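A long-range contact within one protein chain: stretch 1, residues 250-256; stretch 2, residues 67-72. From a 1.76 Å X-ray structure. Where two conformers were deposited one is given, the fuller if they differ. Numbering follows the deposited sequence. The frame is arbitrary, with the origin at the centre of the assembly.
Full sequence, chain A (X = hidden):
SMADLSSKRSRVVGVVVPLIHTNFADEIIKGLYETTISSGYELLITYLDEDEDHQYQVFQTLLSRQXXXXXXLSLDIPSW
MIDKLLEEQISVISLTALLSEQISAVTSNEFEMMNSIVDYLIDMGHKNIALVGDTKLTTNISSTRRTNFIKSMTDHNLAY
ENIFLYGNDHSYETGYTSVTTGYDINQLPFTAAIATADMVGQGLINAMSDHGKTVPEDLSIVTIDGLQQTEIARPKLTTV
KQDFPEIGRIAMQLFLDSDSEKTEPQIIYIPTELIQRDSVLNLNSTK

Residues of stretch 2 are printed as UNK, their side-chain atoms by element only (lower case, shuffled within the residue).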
# COMPACT_ATOMS: atom_id res chain seq x y z
N ILE A 250 -6.28 9.74 18.05
CA ILE A 250 -7.45 10.21 18.80
C ILE A 250 -8.34 9.04 19.20
O ILE A 250 -8.86 9.01 20.33
CB ILE A 250 -8.18 11.30 18.01
CG1 ILE A 250 -7.28 12.55 17.87
CG2 ILE A 250 -9.51 11.70 18.64
CD1 ILE A 250 -6.90 13.24 19.17
N ALA A 251 -8.51 8.06 18.33
CA ALA A 251 -9.25 6.85 18.72
C ALA A 251 -8.61 6.16 19.94
O ALA A 251 -9.29 5.78 20.90
CB ALA A 251 -9.37 5.88 17.56
N MSE A 252 -7.29 6.02 19.94
CA MSE A 252 -6.61 5.39 21.06
C MSE A 252 -6.73 6.28 22.28
O MSE A 252 -6.96 5.80 23.39
CB MSE A 252 -5.16 5.07 20.69
CG MSE A 252 -4.43 4.30 21.79
SE MSE A 252 -5.24 2.59 22.27
CE MSE A 252 -4.22 2.23 23.93
N GLN A 253 -6.61 7.59 22.09
CA GLN A 253 -6.72 8.51 23.23
C GLN A 253 -8.11 8.48 23.87
O GLN A 253 -8.25 8.59 25.09
CB GLN A 253 -6.40 9.95 22.84
CG GLN A 253 -6.03 10.80 24.04
CD GLN A 253 -4.79 10.28 24.73
OE1 GLN A 253 -3.79 9.97 24.07
NE2 GLN A 253 -4.85 10.17 26.05
N LEU A 254 -9.13 8.37 23.04
CA LEU A 254 -10.49 8.22 23.52
C LEU A 254 -10.60 7.01 24.45
O LEU A 254 -11.18 7.09 25.54
CB LEU A 254 -11.46 8.11 22.35
CG LEU A 254 -12.95 8.20 22.63
CD1 LEU A 254 -13.28 9.56 23.21
CD2 LEU A 254 -13.71 7.97 21.33
N PHE A 255 -10.00 5.89 24.04
CA PHE A 255 -10.03 4.68 24.86
C PHE A 255 -9.27 4.91 26.16
O PHE A 255 -9.76 4.57 27.26
CB PHE A 255 -9.46 3.48 24.10
CG PHE A 255 -9.17 2.29 24.97
CD1 PHE A 255 -10.20 1.61 25.60
CD2 PHE A 255 -7.87 1.86 25.18
CE1 PHE A 255 -9.95 0.53 26.44
CE2 PHE A 255 -7.61 0.76 26.00
CZ PHE A 255 -8.64 0.10 26.63
N LEU A 256 -8.07 5.47 26.05
CA LEU A 256 -7.25 5.71 27.24
C LEU A 256 -7.93 6.66 28.24
O LEU A 256 -7.79 6.50 29.45
CB LEU A 256 -5.88 6.26 26.86
CG LEU A 256 -4.97 5.27 26.12
CD1 LEU A 256 -3.77 5.99 25.53
CD2 LEU A 256 -4.57 4.12 27.02
N UNK A 67 -8.04 -8.55 24.74
CA UNK A 67 -7.85 -7.16 24.33
C UNK A 67 -8.72 -6.25 25.18
O UNK A 67 -9.81 -6.64 25.63
c UNK A 67 -7.15 -7.82 22.00
c UNK A 67 -9.55 -7.25 22.46
c UNK A 67 -8.10 -6.95 22.82
N UNK A 68 -8.22 -5.05 25.46
CA UNK A 68 -8.99 -4.05 26.19
C UNK A 68 -9.93 -3.27 25.28
O UNK A 68 -10.92 -2.69 25.75
N UNK A 69 -9.60 -3.23 24.00
CA UNK A 69 -10.31 -2.41 23.03
C UNK A 69 -10.10 -2.99 21.67
O UNK A 69 -9.08 -3.62 21.42
c UNK A 69 -9.83 -0.97 23.05
N UNK A 70 -11.07 -2.75 20.79
CA UNK A 70 -10.98 -3.19 19.40
C UNK A 70 -11.35 -2.01 18.57
O UNK A 70 -12.39 -1.41 18.76
c UNK A 70 -11.57 -5.57 19.94
c UNK A 70 -11.95 -4.35 19.10
c UNK A 70 -11.93 -4.68 17.61
N UNK A 71 -10.47 -1.67 17.64
CA UNK A 71 -10.67 -0.60 16.72
C UNK A 71 -11.12 -1.16 15.40
O UNK A 71 -10.45 -2.03 14.85
c UNK A 71 -9.40 2.54 19.55
c UNK A 71 -8.02 0.32 18.68
c UNK A 71 -9.38 0.21 16.58
c UNK A 71 -9.71 1.96 18.34
c UNK A 71 -7.70 0.90 19.90
c UNK A 71 -8.99 0.86 17.87
c UNK A 71 -8.40 2.01 20.33
N UNK A 72 -12.25 -0.67 14.90
CA UNK A 72 -12.83 -1.14 13.64
C UNK A 72 -12.62 -0.13 12.54
O UNK A 72 -12.99 1.02 12.70
se UNK A 72 -14.24 -4.05 14.66
c UNK A 72 -14.34 -1.31 13.85
c UNK A 72 -14.61 -2.16 15.08
c UNK A 72 -15.03 -4.83 16.29

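Position 67 carries three side-chain carbons: one bonded to the backbone CA, with two more branching from it. They are out of reach of stretch 1. A carbon fork at the first side-chain atom, with no heteroatom, is valine, so this is Val67. A compact branched apolar group suits a buried site, and its packing lies elsewhere in the structure.

Position 68 has backbone atoms alone, and its carbonyl O lies 3.4 Å from CE1 of Phe255. The absence of any side-chain atom makes it Gly68. A CB built on Gly68 in ideal geometry would point toward the helix and stand 3.3 Å from Phe255 CZ, a tight fit for two carbons. Glycine therefore lets the backbone run close beside the phenyl ring.

Position 69 has a single side-chain carbon, which sits over one face of the Phe255 ring. One carbon is the mark of alanine. The CA-to-CB bond of Ala69 points toward the helix, and the methyl makes a CH-pi contact of nearly ideal placement, with CB 3.6 Å from the centroid of the Phe255 ring and only 10° off the ring normal; the closest atom pair, Ala69 CB to Phe255 CD1, is also 3.6 Å apart. A methyl group suits the place because it is small enough to let strand and ring approach closely, yet offers C-H bonds to the pi cloud.

Position 70 again shows three carbons, one attached to CA and carrying the other two, and none reaches stretch 1. It is Val70. In the alternation of an extended strand its side chain is out of reach of the helix. Branching at CB is readily accommodated in a strand, and the buried apolar group packs elsewhere in the structure.

Position 71 has seven carbons, one leading to a six-membered ring that approaches Ala251, Met252 and Phe255. With no oxygen on the ring, it is phenylalanine. The CA-to-CB bond of Phe71 points toward the helix, and the ring reaches three of its residues: Phe71 CE1 lies 3.5 Å from Ala251 O and 3.9 Å from Ala251 CB, while Phe71 CZ lies 3.8 Å from Met252 SE and 4.2 Å from Phe255 CB. The selenium, from selenomethionine, approaches the ring obliquely. A long, flat apolar side chain suits the place because it fills the space between strand and helix; in the register, Ala251 CA and Phe71 CA are 7.8 Å apart.

Position 72 has an unbranched chain of two carbons, a selenium and a terminal carbon, out of reach of stretch 1: selenomethionine, Met72. A flexible unbranched apolar chain can fit itself to a buried site, and this one packs elsewhere.

The contact joins a helix and a strand running roughly antiparallel, at 152°. No hydrogen bond crosses it. Each element supplies one phenyl ring: Phe255 receives the methyl of Ala69, and Phe71 packs against Ala251, Met252 and Phe255. The two stretches bury 231 Å² between them, both sides summed, mostly through apolar side chains.

Stretch 2 67-72: VGAVFM
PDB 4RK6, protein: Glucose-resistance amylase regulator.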